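Local structure of porin (Rhodobacter blasticus, 3PRN) at residues G8-Q13 with V283-D288; Y96-G101 with R238-D243; Y102-F107 with K266-V271; A234-A239 with G256-F261. The protein forms trimeric channels in the outer membrane that let small hydrophilic solutes, up to about 0.6 kDa, diffuse through passively. The protein carries 1 engineered substitution. One frame throughout, in Å; residues are numbered along the deposited sequence.

Contact 1 (G8-Q13 with V283-D288). With C8E ((hydroxyethyloxy)tri(ethyloxy)octane), chain E.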
# COMPACT_ATOMS: atom_id res chain seq x y z
N GLY A 8 16.44 1.59 2.44
CA GLY A 8 16.34 2.87 1.77
C GLY A 8 17.78 3.11 1.20
O GLY A 8 18.76 2.56 1.74
N ARG A 9 17.83 3.85 0.10
CA ARG A 9 19.14 4.25 -0.44
C ARG A 9 18.97 5.62 -1.08
O ARG A 9 17.91 5.89 -1.69
CB ARG A 9 19.75 3.23 -1.38
CG ARG A 9 19.15 3.21 -2.79
CD ARG A 9 19.69 2.02 -3.58
NE ARG A 9 19.19 2.09 -4.94
CZ ARG A 9 19.21 1.06 -5.80
NH1 ARG A 9 19.68 -0.11 -5.47
NH2 ARG A 9 18.71 1.32 -7.00
N PHE A 10 20.04 6.42 -1.03
CA PHE A 10 19.98 7.70 -1.76
C PHE A 10 21.41 8.15 -2.08
O PHE A 10 22.33 7.74 -1.35
CB PHE A 10 19.19 8.74 -0.94
CG PHE A 10 19.79 9.12 0.39
CD1 PHE A 10 20.82 10.03 0.46
CD2 PHE A 10 19.32 8.58 1.58
CE1 PHE A 10 21.41 10.38 1.67
CE2 PHE A 10 19.88 8.97 2.79
CZ PHE A 10 20.91 9.85 2.84
N GLY A 11 21.62 8.98 -3.09
CA GLY A 11 22.98 9.40 -3.41
C GLY A 11 22.89 10.18 -4.75
O GLY A 11 21.81 10.62 -5.16
N LEU A 12 24.04 10.30 -5.38
CA LEU A 12 24.17 11.04 -6.62
C LEU A 12 24.45 10.04 -7.75
O LEU A 12 25.21 9.09 -7.57
CB LEU A 12 25.38 12.01 -6.52
CG LEU A 12 25.22 13.11 -5.47
CD1 LEU A 12 26.57 13.79 -5.23
CD2 LEU A 12 24.18 14.13 -5.91
N GLN A 13 23.77 10.29 -8.86
CA GLN A 13 23.90 9.45 -10.04
C GLN A 13 24.21 10.37 -11.24
O GLN A 13 23.43 11.25 -11.56
CB GLN A 13 22.59 8.72 -10.31
CG GLN A 13 22.67 7.74 -11.48
CD GLN A 13 21.28 7.53 -12.08
OE1 GLN A 13 20.85 8.33 -12.89
NE2 GLN A 13 20.50 6.53 -11.63
N VAL A 283 27.62 7.74 -6.18
CA VAL A 283 28.08 7.67 -4.80
C VAL A 283 26.82 7.81 -3.93
O VAL A 283 26.03 8.74 -4.14
CB VAL A 283 29.16 8.72 -4.44
CG1 VAL A 283 28.69 10.14 -4.52
CG2 VAL A 283 29.70 8.43 -3.03
N GLY A 284 26.65 6.91 -2.99
CA GLY A 284 25.47 6.96 -2.12
C GLY A 284 25.57 5.98 -0.94
O GLY A 284 26.59 5.31 -0.75
N VAL A 285 24.47 5.96 -0.19
CA VAL A 285 24.31 5.10 0.99
C VAL A 285 23.07 4.24 0.88
O VAL A 285 22.04 4.66 0.35
CB VAL A 285 24.02 5.88 2.27
CG1 VAL A 285 24.86 5.41 3.47
CG2 VAL A 285 24.26 7.38 2.15
N ARG A 286 23.21 3.05 1.39
CA ARG A 286 22.09 2.14 1.52
C ARG A 286 22.03 1.77 3.03
O ARG A 286 23.06 1.45 3.65
CB ARG A 286 22.28 0.89 0.68
CG ARG A 286 21.17 -0.13 0.91
CD ARG A 286 21.48 -1.49 0.30
NE ARG A 286 20.71 -2.58 0.90
CZ ARG A 286 20.17 -3.58 0.19
NH1 ARG A 286 20.30 -3.62 -1.14
NH2 ARG A 286 19.47 -4.58 0.73
N PHE A 287 20.84 1.72 3.59
CA PHE A 287 20.64 1.30 4.96
C PHE A 287 19.47 0.30 4.99
O PHE A 287 18.44 0.51 4.38
CB PHE A 287 20.43 2.47 5.89
CG PHE A 287 19.37 3.47 5.46
CD1 PHE A 287 19.63 4.43 4.52
CD2 PHE A 287 18.10 3.37 6.02
CE1 PHE A 287 18.66 5.40 4.18
CE2 PHE A 287 17.12 4.30 5.67
CZ PHE A 287 17.41 5.30 4.76
N ASP A 288 19.68 -0.82 5.69
CA ASP A 288 18.74 -1.91 5.75
C ASP A 288 17.97 -1.81 7.07
O ASP A 288 18.57 -1.41 8.07
CB ASP A 288 19.49 -3.26 5.70
CG ASP A 288 19.89 -3.51 4.26
OD1 ASP A 288 20.94 -2.94 3.77
OD2 ASP A 288 19.15 -4.25 3.51
C1 C8E E . 22.32 23.30 -2.21
C2 C8E E . 21.71 23.42 -3.56
C3 C8E E . 21.26 22.09 -4.00
C4 C8E E . 22.36 21.60 -4.87
C5 C8E E . 22.23 20.12 -4.66
C6 C8E E . 23.53 19.52 -4.49
C7 C8E E . 23.45 18.95 -3.18
C8 C8E E . 24.23 17.70 -3.03
O9 C8E E . 23.79 16.77 -2.04
C10 C8E E . 23.70 17.21 -0.69
C11 C8E E . 22.95 16.27 0.17
O12 C8E E . 22.17 15.20 -0.38
C13 C8E E . 22.61 14.10 -1.17
C14 C8E E . 23.70 13.03 -1.31
O15 C8E E . 24.16 12.01 -0.38
C16 C8E E . 25.61 12.07 -0.38
C17 C8E E . 26.29 10.81 -0.86
O18 C8E E . 27.01 9.76 -0.18
C19 C8E E . 27.38 9.93 1.22
C20 C8E E . 28.80 10.33 1.75
O21 C8E E . 29.97 10.03 0.96
O HOH W 1 21.05 -1.19 -3.15
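Val283 pairs with Leu12 where strand 279-288 runs antiparallel to strand 2-15, the seam at which the last and first strands close the sixteen-stranded barrel. Its CG1 meets Leu12 CD1 at 4.3 Å, and the two backbones exchange hydrogen bonds both ways. Gly284 faces Gly11 with 3.7 Å between their CA atoms; a side chain on either would strike the opposite backbone, and the Tyr102 ring packs on this bare patch. Val285, again bonded both ways to Phe10, sets CG2 over one face of the Phe10 ring, 4.1 Å above its plane and toward the rim, while O15 of a bound C8E detergent approaches the ring edge. On the other face of the sheet, Arg286 CB touches Arg9 CB at 4.0 Å, and Arg286 CG, anti to the backbone N (chi1 175°), comes 3.7 Å from Gly8 O. The Arg286 guanidinium grips Asp288 side-on, NE to OD1 at 2.9 Å and NH2 to OD2 at 2.8 Å. An alanine at Arg286 would probably leave the Asp288 carboxylate without this mate and the water shared with Arg9 NH1 more loosely held. Phe287 lays its ring against Gly8, whose O sits 3.5 Å above one face. The chemistry is thus two-sided: apolar groups meet detergent and Phe47 of the second subunit, whereas the arginines face the channel, their repulsion probably eased by Asp288 and the shared water.

Contact 2 (Y96-G101 with R238-D243)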
# COMPACT_ATOMS: atom_id res chain seq x y z
N TYR A 96 25.63 -11.93 -10.94
CA TYR A 96 25.61 -10.49 -10.74
C TYR A 96 26.77 -10.00 -9.91
O TYR A 96 26.80 -8.81 -9.50
CB TYR A 96 24.29 -10.08 -9.99
CG TYR A 96 23.05 -10.34 -10.85
CD1 TYR A 96 22.94 -9.72 -12.09
CD2 TYR A 96 22.02 -11.15 -10.40
CE1 TYR A 96 21.82 -9.89 -12.90
CE2 TYR A 96 20.92 -11.41 -11.21
CZ TYR A 96 20.82 -10.73 -12.44
OH TYR A 96 19.75 -10.97 -13.21
N ASP A 97 27.77 -10.82 -9.63
CA ASP A 97 28.87 -10.42 -8.74
C ASP A 97 29.85 -9.44 -9.24
O ASP A 97 30.68 -8.98 -8.43
CB ASP A 97 29.63 -11.66 -8.23
CG ASP A 97 28.83 -12.48 -7.25
OD1 ASP A 97 27.70 -12.14 -6.87
OD2 ASP A 97 29.29 -13.53 -6.79
N SER A 98 29.69 -8.91 -10.48
CA SER A 98 30.56 -7.79 -10.87
C SER A 98 29.92 -6.44 -10.52
O SER A 98 30.59 -5.40 -10.61
CB SER A 98 30.90 -7.87 -12.36
OG SER A 98 29.81 -7.47 -13.17
N GLU A 99 28.65 -6.44 -10.06
CA GLU A 99 27.98 -5.17 -9.73
C GLU A 99 28.72 -4.35 -8.68
O GLU A 99 29.41 -4.86 -7.81
CB GLU A 99 26.51 -5.42 -9.33
CG GLU A 99 25.68 -5.86 -10.56
CD GLU A 99 24.27 -6.31 -10.18
OE1 GLU A 99 24.01 -6.49 -8.96
OE2 GLU A 99 23.42 -6.47 -11.09
N MET A 100 28.56 -3.03 -8.74
CA MET A 100 29.20 -2.10 -7.85
C MET A 100 28.45 -0.76 -7.76
O MET A 100 27.50 -0.56 -8.54
CB MET A 100 30.63 -1.81 -8.37
CG MET A 100 30.62 -1.54 -9.89
SD MET A 100 32.22 -0.83 -10.44
CE MET A 100 33.26 -2.26 -10.28
N GLY A 101 28.87 0.08 -6.84
CA GLY A 101 28.23 1.37 -6.64
C GLY A 101 26.97 1.18 -5.75
O GLY A 101 26.52 0.03 -5.51
N ARG A 238 36.30 -2.92 -5.84
CA ARG A 238 35.80 -3.81 -6.89
C ARG A 238 36.19 -3.33 -8.29
O ARG A 238 36.30 -2.12 -8.51
CB ARG A 238 34.23 -3.71 -6.89
CG ARG A 238 33.63 -4.22 -5.59
CD ARG A 238 32.10 -4.09 -5.58
NE ARG A 238 31.55 -4.50 -4.30
CZ ARG A 238 31.37 -5.76 -3.92
NH1 ARG A 238 31.68 -6.76 -4.72
NH2 ARG A 238 30.86 -6.03 -2.73
N ALA A 239 36.33 -4.26 -9.22
CA ALA A 239 36.64 -3.90 -10.60
C ALA A 239 36.08 -4.94 -11.55
O ALA A 239 35.88 -6.08 -11.17
CB ALA A 239 38.17 -3.83 -10.80
N TYR A 240 35.90 -4.62 -12.82
CA TYR A 240 35.51 -5.57 -13.84
C TYR A 240 35.88 -5.04 -15.23
O TYR A 240 36.04 -3.83 -15.37
CB TYR A 240 33.99 -5.91 -13.87
CG TYR A 240 33.10 -4.76 -14.29
CD1 TYR A 240 32.81 -4.60 -15.66
CD2 TYR A 240 32.52 -3.89 -13.39
CE1 TYR A 240 31.99 -3.57 -16.10
CE2 TYR A 240 31.68 -2.85 -13.84
CZ TYR A 240 31.42 -2.70 -15.18
OH TYR A 240 30.62 -1.68 -15.70
N VAL A 241 35.95 -5.96 -16.19
CA VAL A 241 36.15 -5.59 -17.56
C VAL A 241 35.15 -6.51 -18.29
O VAL A 241 35.01 -7.65 -17.80
CB VAL A 241 37.57 -5.92 -18.08
CG1 VAL A 241 37.75 -5.42 -19.50
CG2 VAL A 241 38.61 -5.34 -17.14
N SER A 242 34.51 -6.04 -19.34
CA SER A 242 33.57 -6.93 -20.04
C SER A 242 33.66 -6.61 -21.55
O SER A 242 33.83 -5.44 -21.90
CB SER A 242 32.12 -6.74 -19.53
OG SER A 242 31.17 -7.66 -20.05
N ASP A 243 33.54 -7.60 -22.36
CA ASP A 243 33.52 -7.60 -23.79
C ASP A 243 32.29 -8.32 -24.37
O ASP A 243 31.92 -9.43 -23.94
CB ASP A 243 34.73 -8.31 -24.44
CG ASP A 243 35.96 -7.44 -24.24
OD1 ASP A 243 36.02 -6.29 -24.82
OD2 ASP A 243 36.90 -7.83 -23.47
O HOH W 2 32.89 -7.43 -7.40
O HOH W 3 30.41 -9.48 -5.31
O HOH W 4 33.26 -6.04 -9.78
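Met100 and Ser98 dock against Arg238 and Tyr240 in a loop-to-wall contact: a non-regular segment of the long loop between helix 88-91 and strand 131-138 leans on the inner face of strand 235-244. Met100 has the largest share. Its chain bends at the end (chi3 71°), which places CE 3.5 Å from Arg238 O and, at the edge of the Tyr240 ring, 3.6 Å from CD2. SD also lies at that edge, 5.2 Å from the ring centroid, a Met-aromatic contact. Such a loop folded into the barrel is the porin arrangement that narrows the channel to an eyelet. A type I turn from Tyr96 to Glu99 brings Ser98 CB to 4.0 Å from Tyr240 CB. An alanine in place of Tyr240 would probably open a gap beside the Met100 thioether and leave Gln272 OE1 and Phe107 N without the hydroxyl they share. Two residues before Tyr240, the extended Arg238 chain runs beside the loop, with CD 3.6 Å from Glu99 O. The guanidinium is salt-bridged to Asp258, while NH1 bonds an in-plane water at 3.0 Å; that water is also within bonding distance of Asp97 O, and a second, weakly held by NH1, links the two.

Contact 3 (Y102-F107 with K266-V271). Engineered in segment 102-107: Trp104 (natural residue Ala). With C8E ((hydroxyethyloxy)tri(ethyloxy)octane), chain D.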
# COMPACT_ATOMS: atom_id res chain seq x y z
N TYR A 102 26.38 2.30 -5.32
CA TYR A 102 25.22 2.17 -4.41
C TYR A 102 23.98 1.68 -5.12
O TYR A 102 23.01 1.28 -4.44
CB TYR A 102 24.98 3.49 -3.68
CG TYR A 102 24.11 4.53 -4.30
CD1 TYR A 102 24.58 5.35 -5.30
CD2 TYR A 102 22.77 4.69 -3.88
CE1 TYR A 102 23.79 6.36 -5.84
CE2 TYR A 102 21.95 5.67 -4.45
CZ TYR A 102 22.49 6.52 -5.39
OH TYR A 102 21.77 7.48 -5.97
N GLU A 103 23.99 1.56 -6.45
CA GLU A 103 22.80 1.01 -7.11
C GLU A 103 23.08 -0.38 -7.66
O GLU A 103 22.22 -0.85 -8.43
CB GLU A 103 22.32 1.94 -8.23
CG GLU A 103 21.98 3.31 -7.66
CD GLU A 103 21.80 4.32 -8.80
OE1 GLU A 103 22.78 4.57 -9.55
OE2 GLU A 103 20.68 4.81 -8.91
N TRP A 104 24.16 -1.07 -7.29
CA TRP A 104 24.49 -2.40 -7.74
C TRP A 104 24.31 -2.53 -9.25
O TRP A 104 23.50 -3.32 -9.74
CB TRP A 104 23.66 -3.59 -7.08
CG TRP A 104 24.02 -3.25 -5.65
CD1 TRP A 104 23.24 -2.70 -4.71
CD2 TRP A 104 25.34 -3.38 -5.13
NE1 TRP A 104 24.09 -2.42 -3.59
CE2 TRP A 104 25.32 -2.82 -3.86
CE3 TRP A 104 26.54 -3.91 -5.63
CZ2 TRP A 104 26.48 -2.72 -3.06
CZ3 TRP A 104 27.69 -3.83 -4.80
CH2 TRP A 104 27.65 -3.26 -3.58
N SER A 105 25.08 -1.77 -10.00
CA SER A 105 25.00 -1.83 -11.47
C SER A 105 26.37 -2.23 -12.07
O SER A 105 27.45 -2.09 -11.47
CB SER A 105 24.60 -0.47 -12.04
OG SER A 105 25.62 0.48 -11.77
N SER A 106 26.29 -2.79 -13.29
CA SER A 106 27.47 -3.23 -14.01
C SER A 106 27.09 -3.49 -15.47
O SER A 106 26.14 -4.24 -15.74
CB SER A 106 28.04 -4.55 -13.42
OG SER A 106 29.09 -5.07 -14.22
N PHE A 107 27.94 -2.94 -16.35
CA PHE A 107 27.82 -3.29 -17.79
C PHE A 107 28.22 -4.76 -17.97
O PHE A 107 27.85 -5.37 -19.00
CB PHE A 107 28.72 -2.37 -18.62
CG PHE A 107 28.22 -0.95 -18.66
CD1 PHE A 107 27.01 -0.70 -19.34
CD2 PHE A 107 28.91 0.10 -18.11
CE1 PHE A 107 26.51 0.61 -19.43
CE2 PHE A 107 28.40 1.39 -18.22
CZ PHE A 107 27.21 1.65 -18.88
N LYS A 266 25.76 0.83 4.34
CA LYS A 266 26.93 0.70 3.45
C LYS A 266 27.06 1.88 2.53
O LYS A 266 26.04 2.30 1.94
CB LYS A 266 26.77 -0.65 2.73
CG LYS A 266 27.61 -0.80 1.51
CD LYS A 266 27.98 -2.24 1.29
CE LYS A 266 26.96 -2.94 0.41
NZ LYS A 266 27.05 -4.42 0.74
N VAL A 267 28.25 2.51 2.43
CA VAL A 267 28.43 3.65 1.52
C VAL A 267 29.14 3.13 0.27
O VAL A 267 30.10 2.33 0.44
CB VAL A 267 29.30 4.73 2.14
CG1 VAL A 267 29.44 5.98 1.27
CG2 VAL A 267 28.62 5.14 3.46
N SER A 268 28.65 3.37 -0.93
CA SER A 268 29.29 2.78 -2.11
C SER A 268 29.34 3.81 -3.23
O SER A 268 28.52 4.74 -3.28
CB SER A 268 28.53 1.61 -2.75
OG SER A 268 28.24 0.62 -1.77
N GLY A 269 30.28 3.62 -4.13
CA GLY A 269 30.44 4.51 -5.28
C GLY A 269 31.13 3.76 -6.43
O GLY A 269 31.75 2.74 -6.17
N SER A 270 30.97 4.27 -7.68
CA SER A 270 31.64 3.56 -8.76
C SER A 270 31.79 4.56 -9.91
O SER A 270 31.15 5.58 -9.87
CB SER A 270 30.90 2.33 -9.23
OG SER A 270 29.70 2.70 -9.92
N VAL A 271 32.67 4.25 -10.83
CA VAL A 271 32.87 5.02 -12.06
C VAL A 271 32.90 3.91 -13.12
O VAL A 271 33.62 2.92 -12.97
CB VAL A 271 34.06 5.94 -11.96
CG1 VAL A 271 35.36 5.15 -12.00
CG2 VAL A 271 34.04 7.04 -13.02
C1 C8E D . 29.14 15.38 -8.98
C2 C8E D . 29.01 14.24 -9.92
C3 C8E D . 29.88 13.14 -9.59
C4 C8E D . 29.13 12.30 -8.61
C5 C8E D . 29.78 10.98 -8.77
C6 C8E D . 30.44 10.64 -7.54
C7 C8E D . 31.49 9.74 -8.00
C8 C8E D . 32.34 9.42 -6.82
O9 C8E D . 32.93 8.12 -6.70
C10 C8E D . 34.06 7.85 -7.52
C11 C8E D . 34.20 6.36 -7.60
O12 C8E D . 34.84 5.84 -6.39
C13 C8E D . 35.85 4.85 -6.67
C14 C8E D . 37.36 4.92 -6.27
O15 C8E D . 38.38 3.96 -6.74
C16 C8E D . 38.89 3.17 -5.64
C17 C8E D . 40.06 3.80 -4.88
O18 C8E D . 41.04 3.15 -4.06
C19 C8E D . 40.61 2.31 -2.95
C20 C8E D . 40.43 2.80 -1.45
O21 C8E D . 39.32 3.73 -1.30
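Trp104, an engineered residue where the natural protein has alanine, brings the benzene part of its indole against the end of the Lys266 chain, CZ2 lying 3.5 Å from CE. Lys266 bends at chi3 (91°), which sets CE beside the indole. The same CZ2 is 4.0 Å from Ser268 OG, a hydroxyl already hydrogen-bonded to Asp258 OD1, so the added ring rests on a polar network. At the start of the loop segment the backbone comes close to the wall: Tyr102 N is 3.4 Å from Ser268 CB and finds its acceptor in Asp282 OD1. Tyr102 CB stands 3.8 Å from Ser268 O, and from there the side chain leads away. Glu103 CG covers the centre of one face of the Tyr102 ring, 3.8 Å above the plane, and the Tyr102 hydroxyl is bonded to Ser28 O. Ser28 and Asp57 belong to the magnesium site, and the Tyr102 side chain is about 6 Å from that ion. On the outward side of strand 265-273, a C8E detergent lies against the Ser270 backbone. A loop pressed onto the inner wall, with side chains reaching into the channel, is the porin eyelet, here altered by the bulky indole.

Contact 4 (A234-A239 with G256-F261)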
# COMPACT_ATOMS: atom_id res chain seq x y z
N ALA A 234 37.13 -2.49 6.65
CA ALA A 234 35.72 -2.19 6.32
C ALA A 234 35.51 -1.78 4.86
O ALA A 234 34.40 -1.50 4.40
CB ALA A 234 35.21 -1.05 7.21
N THR A 235 36.63 -1.60 4.14
CA THR A 235 36.57 -1.13 2.76
C THR A 235 36.70 -2.24 1.74
O THR A 235 37.59 -3.09 1.88
CB THR A 235 37.71 -0.12 2.54
OG1 THR A 235 37.55 0.98 3.44
CG2 THR A 235 37.71 0.40 1.10
N THR A 236 35.85 -2.27 0.72
CA THR A 236 35.94 -3.27 -0.32
C THR A 236 36.21 -2.53 -1.65
O THR A 236 35.61 -1.51 -1.96
CB THR A 236 34.73 -4.17 -0.46
OG1 THR A 236 34.49 -4.85 0.75
CG2 THR A 236 34.84 -5.19 -1.59
N VAL A 237 37.15 -3.06 -2.42
CA VAL A 237 37.44 -2.41 -3.72
C VAL A 237 37.00 -3.39 -4.78
O VAL A 237 37.21 -4.59 -4.65
CB VAL A 237 38.87 -1.92 -3.77
CG1 VAL A 237 39.88 -3.03 -3.97
CG2 VAL A 237 38.99 -0.83 -4.84
N ARG A 238 36.30 -2.92 -5.84
CA ARG A 238 35.80 -3.81 -6.89
C ARG A 238 36.19 -3.33 -8.29
O ARG A 238 36.30 -2.12 -8.51
CB ARG A 238 34.23 -3.71 -6.89
CG ARG A 238 33.63 -4.22 -5.59
CD ARG A 238 32.10 -4.09 -5.58
NE ARG A 238 31.55 -4.50 -4.30
CZ ARG A 238 31.37 -5.76 -3.92
NH1 ARG A 238 31.68 -6.76 -4.72
NH2 ARG A 238 30.86 -6.03 -2.73
N ALA A 239 36.33 -4.26 -9.22
CA ALA A 239 36.64 -3.90 -10.60
C ALA A 239 36.08 -4.94 -11.55
O ALA A 239 35.88 -6.08 -11.17
CB ALA A 239 38.17 -3.83 -10.80
N GLY A 256 35.07 0.45 -8.39
CA GLY A 256 34.25 1.06 -7.34
C GLY A 256 34.78 0.64 -5.96
O GLY A 256 35.70 -0.17 -5.78
N ALA A 257 34.06 1.13 -4.96
CA ALA A 257 34.41 0.77 -3.57
C ALA A 257 33.16 0.82 -2.68
O ALA A 257 32.20 1.56 -2.93
CB ALA A 257 35.47 1.72 -3.05
N ASP A 258 33.21 -0.00 -1.65
CA ASP A 258 32.22 -0.03 -0.62
C ASP A 258 32.92 0.24 0.74
O ASP A 258 34.03 -0.23 0.99
CB ASP A 258 31.49 -1.35 -0.47
CG ASP A 258 30.96 -1.90 -1.80
OD1 ASP A 258 30.39 -1.10 -2.56
OD2 ASP A 258 31.13 -3.13 -2.00
N TYR A 259 32.17 0.93 1.57
CA TYR A 259 32.62 1.15 2.95
C TYR A 259 31.48 0.75 3.90
O TYR A 259 30.37 1.30 3.80
CB TYR A 259 33.02 2.61 3.09
CG TYR A 259 33.46 2.90 4.52
CD1 TYR A 259 34.70 2.36 4.87
CD2 TYR A 259 32.75 3.62 5.45
CE1 TYR A 259 35.22 2.55 6.14
CE2 TYR A 259 33.26 3.80 6.73
CZ TYR A 259 34.49 3.26 7.05
OH TYR A 259 35.06 3.39 8.30
N GLN A 260 31.77 -0.20 4.76
CA GLN A 260 30.80 -0.71 5.75
C GLN A 260 30.85 0.20 6.97
O GLN A 260 31.65 0.03 7.88
CB GLN A 260 31.09 -2.15 6.11
CG GLN A 260 29.97 -2.95 6.75
CD GLN A 260 28.78 -3.24 5.87
OE1 GLN A 260 28.91 -3.68 4.71
NE2 GLN A 260 27.54 -3.02 6.34
N PHE A 261 30.01 1.19 6.98
CA PHE A 261 29.92 2.18 8.03
C PHE A 261 29.44 1.57 9.35
O PHE A 261 29.94 1.96 10.42
CB PHE A 261 29.05 3.34 7.57
CG PHE A 261 28.83 4.41 8.60
CD1 PHE A 261 29.84 5.34 8.88
CD2 PHE A 261 27.67 4.50 9.32
CE1 PHE A 261 29.65 6.33 9.84
CE2 PHE A 261 27.46 5.47 10.27
CZ PHE A 261 28.45 6.41 10.53
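Asp258, Ala234 and Arg238 carry this contact between the two arms of a beta hairpin, strands 235-244 and 252-262, which are neighbours in the barrel wall. Asp258 gives up the most surface. Its backbone forms the hydrogen-bonded antiparallel pair with Thr236, and Thr236 N reaches Asp258 O at 2.7 Å. Its carboxylate turns to the channel side together with Arg238, which stands diagonally across the pair of strands. Asp258 CG is anti to the carbonyl carbon (chi1 -50°), and its OD2 receives Arg238 NE at 2.7 Å in a salt bridge. A second, weak bond comes to the same oxygen from Arg238 NH2 at 3.0 Å. The aspartate lies near the guanidinium plane, but the two planes are 51° apart, and NE meets OD2 on its syn side, tilted out of the carboxylate plane. OD1 is bonded to Ser268 OG, and with both oxygens held the carboxylate is probably fixed in rotation and kept ionised. Thr236 CG2 lies over one guanidinium face, 4.1 Å above its plane and toward the rim. Directly opposite Arg238 is Gly256, and the two exchange backbone bonds in both directions. At the far end Ala234, just before the strand begins, still joins the pairing: its O accepts a hydrogen bond from Gln260 N at 3.0 Å. The outward face of the hairpin carries Thr235, Val237, Ala257 and Tyr259. Ala234 CB touches Tyr259 CE1 at 3.8 Å, and Thr235 OG1 lies in the ring plane at the edge, 3.5 Å from Tyr259 CD1.

Starting from the N terminus, strand 2-15 finds its second neighbour, beside strand 25-39, only at the end of the chain, so contact 1 closes the barrel and encloses the other three. The long loop after helix 88-91 comes next: its residues 96-101 reach strand 235-244 in contact 2, and residues 102-107 continue to strand 265-273 in contact 3. These two contacts cross along the chain, tying one loop to two separate strands of the wall. Contact 4, the local hairpin closure, nests inside contact 3 and shares Arg238 and Ala239 with contact 2. Contact 3 touches all the others, its strand lying between those of contacts 1 and 4.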